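Local coordinates for beta-phosphoglucomutase (Bacteroides vulgatus, PDB 3DV9), which probably catalyses, with magnesium, the interconversion of beta-glucose 1-phosphate and glucose 6-phosphate, as an enzyme of the haloacid dehalogenase superfamily, at residues A[126-131]-A[178-183]; A[159-164]-A[171-176]; A[49-54]-A[94-99]; A[40-45]-A[59-64]. One frame throughout, in Å; residues are numbered along the deposited sequence. Where two conformers were deposited one is given.

Interaction 1 of 4, residues A[126-131]-A[178-183]; sequences TPMVVT and GGFKPN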
# COMPACT_ATOMS: atom_id res chain seq x y z
N THR A 126 -0.49 -0.40 -17.09
CA THR A 126 0.70 -0.92 -16.43
C THR A 126 0.51 -1.09 -14.94
O THR A 126 0.43 -0.10 -14.22
CB THR A 126 1.87 0.05 -16.66
OG1 THR A 126 2.08 0.17 -18.07
CG2 THR A 126 3.15 -0.44 -15.91
N PRO A 127 0.40 -2.35 -14.46
CA PRO A 127 0.30 -2.52 -13.03
C PRO A 127 1.70 -2.37 -12.41
O PRO A 127 2.69 -2.77 -13.03
CB PRO A 127 -0.22 -3.97 -12.89
CG PRO A 127 -0.58 -4.44 -14.28
CD PRO A 127 0.31 -3.65 -15.17
N MSE A 128 1.77 -1.78 -11.22
CA MSE A 128 3.05 -1.67 -10.50
C MSE A 128 2.78 -2.07 -9.06
O MSE A 128 1.65 -1.93 -8.57
CB MSE A 128 3.63 -0.24 -10.55
CG MSE A 128 3.77 0.32 -11.99
SE MSE A 128 4.71 2.04 -11.97
CE MSE A 128 6.41 1.42 -11.24
N VAL A 129 3.81 -2.56 -8.40
CA VAL A 129 3.74 -2.85 -6.95
C VAL A 129 4.58 -1.84 -6.21
O VAL A 129 5.70 -1.55 -6.62
CB VAL A 129 4.25 -4.26 -6.60
CG1 VAL A 129 4.11 -4.51 -5.09
CG2 VAL A 129 3.50 -5.27 -7.35
N VAL A 130 4.03 -1.29 -5.11
CA VAL A 130 4.72 -0.31 -4.26
C VAL A 130 4.61 -0.72 -2.78
O VAL A 130 3.53 -0.62 -2.17
CB VAL A 130 4.14 1.09 -4.42
CG1 VAL A 130 4.91 2.09 -3.51
CG2 VAL A 130 4.12 1.51 -5.89
N THR A 131 5.72 -1.15 -2.19
CA THR A 131 5.64 -1.78 -0.86
C THR A 131 6.73 -1.29 0.05
O THR A 131 7.84 -1.01 -0.41
CB THR A 131 5.61 -3.33 -0.96
OG1 THR A 131 5.49 -3.89 0.35
CG2 THR A 131 6.87 -3.86 -1.65
N GLY A 178 8.10 4.36 -13.93
CA GLY A 178 7.15 3.96 -14.96
C GLY A 178 7.03 4.98 -16.07
O GLY A 178 6.53 4.68 -17.17
N GLY A 179 7.53 6.18 -15.79
CA GLY A 179 7.47 7.31 -16.72
C GLY A 179 6.08 7.93 -16.79
O GLY A 179 5.66 8.42 -17.87
N PHE A 180 5.36 7.91 -15.67
CA PHE A 180 3.98 8.44 -15.59
C PHE A 180 3.85 9.77 -14.85
O PHE A 180 4.57 10.05 -13.89
CB PHE A 180 3.07 7.39 -14.93
CG PHE A 180 3.13 6.07 -15.60
CD1 PHE A 180 2.70 5.93 -16.93
CD2 PHE A 180 3.60 4.93 -14.91
CE1 PHE A 180 2.78 4.69 -17.58
CE2 PHE A 180 3.67 3.69 -15.54
CZ PHE A 180 3.26 3.55 -16.89
N LYS A 181 2.88 10.57 -15.29
CA LYS A 181 2.46 11.80 -14.57
C LYS A 181 1.47 11.44 -13.47
O LYS A 181 0.85 10.36 -13.52
CB LYS A 181 1.83 12.78 -15.57
CG LYS A 181 2.78 13.13 -16.76
CD LYS A 181 2.34 14.36 -17.50
CE LYS A 181 1.05 14.15 -18.29
NZ LYS A 181 0.60 15.45 -18.97
N PRO A 182 1.33 12.30 -12.43
CA PRO A 182 0.41 11.92 -11.35
C PRO A 182 -1.03 11.70 -11.81
O PRO A 182 -1.72 10.85 -11.24
CB PRO A 182 0.52 13.09 -10.37
CG PRO A 182 1.92 13.68 -10.66
CD PRO A 182 2.00 13.60 -12.15
N ASN A 183 -1.47 12.43 -12.83
CA ASN A 183 -2.83 12.26 -13.38
C ASN A 183 -2.97 11.10 -14.39
O ASN A 183 -3.98 10.99 -15.08
CB ASN A 183 -3.33 13.56 -14.01
CG ASN A 183 -2.58 13.90 -15.27
OD1 ASN A 183 -1.34 13.85 -15.29
ND2 ASN A 183 -3.32 14.26 -16.33

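Interaction 2 of 4, residues A[159-164]-A[171-176]; sequences FDVKYG and YLMALK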
# COMPACT_ATOMS: atom_id res chain seq x y z
N PHE A 159 13.89 -1.41 -0.42
CA PHE A 159 15.28 -1.12 -0.81
C PHE A 159 15.43 -0.19 -2.03
O PHE A 159 16.55 0.16 -2.41
CB PHE A 159 16.16 -2.39 -0.89
CG PHE A 159 16.14 -3.12 -2.22
CD1 PHE A 159 16.10 -4.52 -2.24
CD2 PHE A 159 16.22 -2.44 -3.45
CE1 PHE A 159 16.11 -5.22 -3.46
CE2 PHE A 159 16.22 -3.13 -4.66
CZ PHE A 159 16.16 -4.52 -4.67
N ASP A 160 14.31 0.22 -2.62
CA ASP A 160 14.32 1.14 -3.74
C ASP A 160 14.41 2.59 -3.25
O ASP A 160 14.84 3.47 -4.00
CB ASP A 160 13.04 1.01 -4.57
CG ASP A 160 13.03 -0.22 -5.46
OD1 ASP A 160 12.98 -1.36 -4.94
OD2 ASP A 160 13.03 -0.02 -6.69
N VAL A 161 14.00 2.82 -2.00
CA VAL A 161 13.79 4.19 -1.49
C VAL A 161 14.28 4.41 -0.05
O VAL A 161 14.31 3.48 0.76
CB VAL A 161 12.29 4.67 -1.60
CG1 VAL A 161 11.83 4.70 -3.08
CG2 VAL A 161 11.36 3.83 -0.71
N LYS A 162 14.66 5.64 0.26
CA LYS A 162 15.19 5.99 1.58
C LYS A 162 14.04 6.12 2.59
O LYS A 162 14.09 5.51 3.67
CB LYS A 162 16.02 7.28 1.52
CG LYS A 162 16.87 7.38 0.27
CD LYS A 162 18.16 8.14 0.49
CE LYS A 162 19.13 7.86 -0.65
NZ LYS A 162 20.43 8.54 -0.45
N TYR A 163 13.00 6.87 2.22
CA TYR A 163 11.90 7.16 3.12
C TYR A 163 10.67 6.39 2.69
O TYR A 163 10.37 6.35 1.49
CB TYR A 163 11.62 8.68 3.15
CG TYR A 163 12.81 9.52 3.59
CD1 TYR A 163 13.10 9.70 4.95
CD2 TYR A 163 13.64 10.15 2.66
CE1 TYR A 163 14.19 10.47 5.37
CE2 TYR A 163 14.73 10.93 3.07
CZ TYR A 163 15.01 11.09 4.43
OH TYR A 163 16.09 11.85 4.84
N GLY A 164 9.98 5.75 3.65
CA GLY A 164 8.74 5.01 3.39
C GLY A 164 7.45 5.74 3.72
O GLY A 164 7.44 6.89 4.15
N TYR A 171 5.65 6.24 -3.88
CA TYR A 171 4.76 6.49 -5.01
C TYR A 171 5.38 7.42 -6.05
O TYR A 171 5.24 7.21 -7.24
CB TYR A 171 3.38 6.99 -4.53
CG TYR A 171 2.64 5.86 -3.89
CD1 TYR A 171 2.26 4.74 -4.65
CD2 TYR A 171 2.35 5.85 -2.52
CE1 TYR A 171 1.63 3.64 -4.06
CE2 TYR A 171 1.66 4.73 -1.92
CZ TYR A 171 1.33 3.66 -2.71
OH TYR A 171 0.72 2.56 -2.19
N LEU A 172 6.09 8.45 -5.60
CA LEU A 172 6.83 9.30 -6.54
C LEU A 172 7.84 8.48 -7.33
O LEU A 172 8.06 8.72 -8.56
CB LEU A 172 7.52 10.44 -5.77
CG LEU A 172 6.59 11.47 -5.11
CD1 LEU A 172 7.36 12.38 -4.13
CD2 LEU A 172 5.75 12.25 -6.12
N MSE A 173 8.50 7.53 -6.65
CA MSE A 173 9.53 6.67 -7.30
C MSE A 173 8.83 5.77 -8.32
O MSE A 173 9.36 5.52 -9.42
CB MSE A 173 10.30 5.84 -6.29
CG MSE A 173 11.33 4.86 -6.91
SE MSE A 173 12.73 5.88 -7.83
CE MSE A 173 13.65 6.47 -6.19
N ALA A 174 7.64 5.30 -7.95
CA ALA A 174 6.82 4.51 -8.89
C ALA A 174 6.52 5.32 -10.17
O ALA A 174 6.70 4.80 -11.26
CB ALA A 174 5.51 4.01 -8.27
N LEU A 175 6.04 6.55 -10.03
CA LEU A 175 5.76 7.39 -11.23
C LEU A 175 7.04 7.59 -12.07
O LEU A 175 7.01 7.49 -13.31
CB LEU A 175 5.12 8.73 -10.87
CG LEU A 175 3.79 8.75 -10.06
CD1 LEU A 175 3.47 10.20 -9.73
CD2 LEU A 175 2.72 8.14 -10.96
N LYS A 176 8.15 7.83 -11.38
CA LYS A 176 9.42 8.05 -12.05
C LYS A 176 9.86 6.83 -12.84
O LYS A 176 10.21 6.93 -14.01
CB LYS A 176 10.49 8.43 -11.04
CG LYS A 176 11.76 8.95 -11.73
CD LYS A 176 12.91 9.11 -10.76
CE LYS A 176 14.21 9.39 -11.48
NZ LYS A 176 14.09 10.68 -12.19

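Interaction 3 of 4, residues A[49-54]-A[94-99]; sequences MKRFGF and YQAKTE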
# COMPACT_ATOMS: atom_id res chain seq x y z
N MSE A 49 8.55 -7.49 19.02
CA MSE A 49 8.69 -6.31 19.86
C MSE A 49 8.61 -6.66 21.34
O MSE A 49 9.40 -6.16 22.14
CB MSE A 49 7.63 -5.25 19.48
CG MSE A 49 7.97 -4.58 18.13
SE MSE A 49 9.64 -3.54 18.20
CE MSE A 49 8.95 -1.89 18.96
N LYS A 50 7.68 -7.55 21.70
CA LYS A 50 7.54 -8.04 23.10
C LYS A 50 8.83 -8.72 23.58
O LYS A 50 9.27 -8.48 24.72
CB LYS A 50 6.34 -8.99 23.22
CG LYS A 50 6.05 -9.45 24.64
CD LYS A 50 4.80 -10.34 24.63
CE LYS A 50 4.44 -10.91 26.02
NZ LYS A 50 3.48 -10.07 26.80
N ARG A 51 9.43 -9.53 22.71
CA ARG A 51 10.67 -10.24 23.01
C ARG A 51 11.81 -9.27 23.32
O ARG A 51 12.69 -9.58 24.13
CB ARG A 51 11.08 -11.13 21.83
CG ARG A 51 12.26 -12.01 22.14
CD ARG A 51 12.72 -12.74 20.87
NE ARG A 51 11.62 -13.61 20.42
CZ ARG A 51 11.56 -14.19 19.22
NH1 ARG A 51 12.53 -13.98 18.34
NH2 ARG A 51 10.51 -14.95 18.91
N PHE A 52 11.83 -8.13 22.63
CA PHE A 52 12.84 -7.08 22.84
C PHE A 52 12.44 -6.07 23.94
O PHE A 52 13.10 -5.08 24.17
CB PHE A 52 13.13 -6.38 21.51
CG PHE A 52 14.04 -7.16 20.61
CD1 PHE A 52 15.40 -6.86 20.55
CD2 PHE A 52 13.53 -8.20 19.81
CE1 PHE A 52 16.25 -7.57 19.72
CE2 PHE A 52 14.39 -8.94 18.96
CZ PHE A 52 15.74 -8.61 18.90
N GLY A 53 11.36 -6.36 24.65
CA GLY A 53 10.95 -5.54 25.80
C GLY A 53 10.10 -4.33 25.47
O GLY A 53 9.93 -3.45 26.30
N PHE A 54 9.53 -4.30 24.25
CA PHE A 54 8.71 -3.20 23.78
C PHE A 54 7.23 -3.59 23.63
O PHE A 54 6.91 -4.72 23.25
CB PHE A 54 9.18 -2.73 22.40
CG PHE A 54 10.56 -2.10 22.37
CD1 PHE A 54 10.83 -0.91 23.07
CD2 PHE A 54 11.58 -2.67 21.60
CE1 PHE A 54 12.10 -0.31 23.03
CE2 PHE A 54 12.89 -2.06 21.55
CZ PHE A 54 13.13 -0.88 22.27
N TYR A 94 14.55 -6.21 13.32
CA TYR A 94 14.07 -6.55 11.98
C TYR A 94 14.37 -8.01 11.60
O TYR A 94 13.50 -8.70 11.04
CB TYR A 94 14.57 -5.58 10.89
CG TYR A 94 13.75 -5.72 9.61
CD1 TYR A 94 12.36 -5.45 9.61
CD2 TYR A 94 14.34 -6.15 8.42
CE1 TYR A 94 11.59 -5.60 8.45
CE2 TYR A 94 13.57 -6.30 7.24
CZ TYR A 94 12.20 -6.02 7.26
OH TYR A 94 11.43 -6.15 6.11
N GLN A 95 15.57 -8.50 11.95
CA GLN A 95 15.95 -9.88 11.64
C GLN A 95 15.01 -10.87 12.34
O GLN A 95 14.53 -11.83 11.72
CB GLN A 95 17.42 -10.16 12.02
CG GLN A 95 18.44 -9.65 11.01
CD GLN A 95 19.86 -10.17 11.25
OE1 GLN A 95 20.09 -11.01 12.13
NE2 GLN A 95 20.82 -9.67 10.47
N ALA A 96 14.75 -10.63 13.62
CA ALA A 96 13.87 -11.52 14.38
C ALA A 96 12.45 -11.52 13.80
O ALA A 96 11.79 -12.56 13.74
CB ALA A 96 13.86 -11.15 15.87
N LYS A 97 12.00 -10.35 13.37
CA LYS A 97 10.66 -10.18 12.83
C LYS A 97 10.52 -10.92 11.49
O LYS A 97 9.49 -11.56 11.23
CB LYS A 97 10.34 -8.70 12.67
CG LYS A 97 8.88 -8.42 12.19
CD LYS A 97 8.91 -7.65 10.91
CE LYS A 97 8.70 -8.55 9.70
NZ LYS A 97 7.29 -8.57 9.16
N THR A 98 11.53 -10.78 10.64
CA THR A 98 11.60 -11.47 9.35
C THR A 98 11.49 -12.99 9.56
O THR A 98 10.65 -13.65 8.92
CB THR A 98 12.93 -11.11 8.60
OG1 THR A 98 12.95 -9.71 8.31
CG2 THR A 98 13.07 -11.87 7.30
N GLU A 99 12.32 -13.51 10.47
CA GLU A 99 12.35 -14.94 10.79
C GLU A 99 11.01 -15.41 11.35
O GLU A 99 10.56 -16.51 11.04
CB GLU A 99 13.47 -15.24 11.80
CG GLU A 99 13.66 -16.73 12.16
CD GLU A 99 14.98 -17.06 12.86
OE1 GLU A 99 15.92 -16.23 12.85
OE2 GLU A 99 15.10 -18.19 13.40
O HOH W 1 12.39 -14.57 15.40

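Interaction 4 of 4, residues A[40-45]-A[59-64]; sequences NHAESW and EEAYMH. With EDO (1,2-ethanediol), chain D.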
# COMPACT_ATOMS: atom_id res chain seq x y z
N ASN A 40 -0.35 -11.92 9.75
CA ASN A 40 0.99 -12.44 10.09
C ASN A 40 1.96 -11.32 10.43
O ASN A 40 2.69 -11.39 11.42
CB ASN A 40 1.58 -13.32 8.96
CG ASN A 40 2.90 -14.02 9.36
OD1 ASN A 40 3.30 -14.02 10.52
ND2 ASN A 40 3.57 -14.62 8.38
N HIS A 41 1.98 -10.27 9.60
CA HIS A 41 2.88 -9.14 9.89
C HIS A 41 2.57 -8.53 11.28
O HIS A 41 3.46 -8.29 12.08
CB HIS A 41 2.75 -8.03 8.84
CG HIS A 41 3.44 -8.29 7.54
ND1 HIS A 41 4.82 -8.34 7.42
CD2 HIS A 41 2.95 -8.43 6.29
CE1 HIS A 41 5.14 -8.56 6.16
NE2 HIS A 41 4.03 -8.60 5.44
N ALA A 42 1.30 -8.24 11.55
CA ALA A 42 0.90 -7.67 12.86
C ALA A 42 1.26 -8.53 14.08
O ALA A 42 1.80 -8.01 15.08
CB ALA A 42 -0.63 -7.34 12.85
N GLU A 43 0.92 -9.81 14.01
CA GLU A 43 1.30 -10.76 15.06
C GLU A 43 2.83 -10.88 15.23
O GLU A 43 3.31 -10.86 16.37
CB GLU A 43 0.66 -12.13 14.81
CG GLU A 43 0.95 -13.20 15.90
CD GLU A 43 0.42 -12.81 17.27
OE1 GLU A 43 -0.32 -11.82 17.37
OE2 GLU A 43 0.73 -13.49 18.26
N SER A 44 3.57 -10.98 14.12
CA SER A 44 5.04 -11.05 14.15
C SER A 44 5.65 -9.81 14.76
O SER A 44 6.58 -9.90 15.59
CB SER A 44 5.63 -11.27 12.76
OG SER A 44 5.16 -12.49 12.23
N TRP A 45 5.16 -8.65 14.36
CA TRP A 45 5.69 -7.41 14.93
C TRP A 45 5.39 -7.39 16.42
O TRP A 45 6.27 -7.06 17.23
CB TRP A 45 5.07 -6.18 14.30
CG TRP A 45 5.82 -5.66 13.15
CD1 TRP A 45 5.44 -5.67 11.82
CD2 TRP A 45 7.11 -5.04 13.18
NE1 TRP A 45 6.40 -5.08 11.05
CE2 TRP A 45 7.44 -4.68 11.85
CE3 TRP A 45 8.02 -4.73 14.21
CZ2 TRP A 45 8.65 -4.04 11.52
CZ3 TRP A 45 9.20 -4.09 13.89
CH2 TRP A 45 9.52 -3.76 12.55
N GLU A 59 -2.99 -4.14 16.88
CA GLU A 59 -3.72 -3.00 16.34
C GLU A 59 -2.81 -1.82 16.03
O GLU A 59 -2.95 -1.19 14.99
CB GLU A 59 -4.80 -2.55 17.30
CG GLU A 59 -5.96 -3.53 17.32
CD GLU A 59 -5.76 -4.68 18.29
OE1 GLU A 59 -4.80 -4.66 19.11
OE2 GLU A 59 -6.61 -5.60 18.24
N GLU A 60 -1.87 -1.52 16.92
CA GLU A 60 -0.93 -0.46 16.61
C GLU A 60 -0.04 -0.83 15.40
O GLU A 60 0.29 0.05 14.59
CB GLU A 60 -0.12 -0.01 17.82
CG GLU A 60 0.51 1.38 17.60
CD GLU A 60 1.57 1.72 18.63
OE1 GLU A 60 2.28 2.73 18.44
OE2 GLU A 60 1.70 0.97 19.61
N ALA A 61 0.30 -2.12 15.25
CA ALA A 61 0.99 -2.59 14.03
C ALA A 61 0.20 -2.27 12.75
O ALA A 61 0.77 -1.88 11.74
CB ALA A 61 1.33 -4.10 14.10
N TYR A 62 -1.12 -2.47 12.82
CA TYR A 62 -1.99 -2.10 11.71
C TYR A 62 -1.92 -0.57 11.47
O TYR A 62 -1.87 -0.14 10.32
CB TYR A 62 -3.40 -2.59 11.96
CG TYR A 62 -3.64 -4.01 11.52
CD1 TYR A 62 -3.92 -4.29 10.18
CD2 TYR A 62 -3.64 -5.06 12.44
CE1 TYR A 62 -4.21 -5.61 9.75
CE2 TYR A 62 -3.93 -6.38 12.02
CZ TYR A 62 -4.18 -6.65 10.66
OH TYR A 62 -4.50 -7.92 10.21
N MSE A 63 -1.94 0.24 12.53
CA MSE A 63 -1.84 1.69 12.37
C MSE A 63 -0.53 2.10 11.68
O MSE A 63 -0.56 3.02 10.84
CB MSE A 63 -1.99 2.39 13.71
CG MSE A 63 -3.44 2.29 14.25
SE MSE A 63 -4.71 3.26 13.17
CE MSE A 63 -3.88 5.02 13.16
N HIS A 64 0.55 1.39 11.99
CA HIS A 64 1.89 1.62 11.41
C HIS A 64 2.15 0.86 10.08
O HIS A 64 3.26 0.94 9.53
CB HIS A 64 3.02 1.33 12.41
CG HIS A 64 3.00 2.25 13.60
ND1 HIS A 64 3.02 3.62 13.47
CD2 HIS A 64 2.94 1.99 14.93
CE1 HIS A 64 2.95 4.17 14.67
NE2 HIS A 64 2.93 3.20 15.57
C1 EDO D . -5.54 -7.81 14.95
O1 EDO D . -5.55 -8.31 16.30
C2 EDO D . -6.88 -7.24 14.50
O2 EDO D . -8.01 -7.88 15.15

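Interaction 1 of 4, residues A[126-131]-A[178-183]
Phe180 turns the CZ and CE2 corner of its ring to the start of strand 126-130. Phe180 CZ meets Thr126 OG1 at 3.8 Å and lies equally near Thr126 CB. In this oblique approach OG1 sits beside the threonine backbone N (chi1 -59°) and CG2 is anti to it; both lie near that corner. Two residues on, the selenomethionine Met128 makes a Met-aromatic contact at the ring edge, close to the ring plane, with Met128 SE 4.1 Å from Phe180 CE2. Met128 SE also comes within 4.3 Å of Gly178 CA. Replacing Phe180 by an alanine is likely to leave the Met128 selenium without its aromatic partner and open a gap beside Thr126. The fold is the Rossmann-like one of the HAD superfamily, a parallel sheet flanked by helices, and the contact joins one strand to the end of helix 169-178. That helix finishes in a Schellman motif, with Gly179 at positive phi as the C-prime residue. Phe180 N bonds back to Leu175 O and Gly179 N to Lys176 O. The turn also sets Gly178 O 3.4 Å above the Phe180 ring, over its centre. Farther out, Phe180 touches Ala25 and Met128 touches Leu27, both on strand 25-29.

Interaction 2 of 4, residues A[159-164]-A[171-176]
Met173, a selenomethionine on helix 169-178, lies against Val161 of the loop that precedes this helix. Its side chain points to the loop from the start. Met173 CB touches Val161 CG1 at 3.7 Å, the shortest approach between the two segments. Met173 CG follows, anti to the backbone N (chi1 176°), and stays 3.9 Å from Val161 CG1. The chain then bends at both chi2 and chi3. This double bend folds the terminal methyl back to the loop. Met173 CE ends 3.9 Å from the backbone oxygen Asp160 O. Met173 CE is also 4.0 Å from Val161 CG1. One valine methyl is therefore met by three carbons of the same side chain. With CG1 anti to its carbonyl carbon (chi1 -62°), Val161 turns this branch to the helix. The two side chains run antiparallel alongside one another. In the HAD fold this loop leads from the edge strand 155-156 into the next helix, and the contact holds the two together near the surface. Val156 on that strand touches both Val161 and Met173. Asp160 supplies directional polar links: OD2 forms a salt bridge with Lys177 and OD1 hydrogen-bonds to Thr157 OG1. Between the two segments the contact is largely apolar; the one polar atom met is the backbone oxygen Asp160 O. It rests on van der Waals packing, without directional bonds across it.

Interaction 3 of 4, residues A[49-54]-A[94-99]
Phe52, just past helix 38-51, has CG anti to its carbonyl carbon (chi1 -78°), and this sends its ring to Ala96 of helix 87-101. Arg51 leaves its helix extended and bends at chi3 (-62°), bringing the guanidinium alongside. The site belongs to the helical cap domain, as in beta-phosphoglucomutases and related HAD enzymes, where these two helices pack together. Ala96 CB meets the edge of the Phe52 ring, near its plane, 3.8 Å from Phe52 CE2. Ala96 CB also lies 4.0 Å from Arg51 NH1, oblique to the guanidinium. The small methyl thus touches an aromatic edge and a charged group at once. Phe52 also touches Ala92 and Ile93 of helix 87-101, while Ala96 touches Ile48. Arg51 NH2 has a long, weak ion pair with Glu100. Helix 38-51 ends in a Schellman motif. Gly53, at positive phi, is its C-prime residue, with Phe54 N bonded to Met49 O and Gly53 N to Lys50 O. Arg51 and Phe52 lie within this turn. One water bridges the helices: it accepts from Arg51 NH1 at 3.0 Å, in the guanidinium plane, and donates to the backbone oxygen Ala96 O at 2.7 Å.

Interaction 4 of 4, residues A[40-45]-A[59-64]
Ala42 and Ala61 meet where helices 38-51 and 58-63 cross in the helical cap domain of this HAD-family protein. The short helical segments approach to 8.6 Å between axes, at an angle of 118°. Two alanines at the crossing permit this spacing, and their CA atoms are 5.2 Å apart.

The apolar contacts come first. Ala61 CB rests on the backbone of the other helix, 3.8 Å from Ala42 CA, and also touches the Ala42 methyl. Trp45 CB, one turn on, flanks the same Ala61 methyl more loosely. Tyr62 CG is anti to its carbonyl carbon (chi1 -86°), and this carries the ring back over helix 38-51. There Ala42 CB comes obliquely to the ring, 3.5 Å from Tyr62 CE2. The ring also touches Met38, Pro39 and Pro212. A serine in place of Tyr62 would probably take the ring's cover from the Ala42 methyl and open a gap beside these three residues. The Tyr62 side chain lies about 8 Å from the bound magnesium. His41 makes a weak hydrogen bond to the metal ligand Asp31, so the crossing lies beside the magnesium site.

Among the polar bonds, Glu43 forms a salt bridge with Arg58 at the start of helix 58-63. Others stay inside one segment: Asn40 O accepts both Ser44 N and Ser44 OG, from opposite faces of its plane, and Glu60 OE1 receives His64 NE2. Glu60 OE1 also pairs with Arg79.

A 1,2-ethanediol, probably from the crystallisation liquor, makes a weak 3.5 Å hydrogen bond from O1 to Glu59 OE2, and its C1 is 3.6 Å from Tyr62 CE2.

After helix 2-16 and the central strand 25-29, the chain enters helix 38-51, used by interactions 3 and 4. Interaction 4 closes a short loop between this helix and helix 58-63. Interaction 3 closes a longer one to helix 87-101. Their segments alternate, so the loops cross, and they touch where Lys97 packs on His41 and Trp45. Both belong to the helical cap. The chain then returns to the sheet. Interaction 1 ties strand 126-130 to the turn after helix 169-178. Interaction 2 is nested inside that loop and fastens the same helix to the loop before it. These two also touch, through Met128 and Ala174. Interactions 1 and 3 lie on opposite sides of the chain's centre, about 33 Å apart between centres.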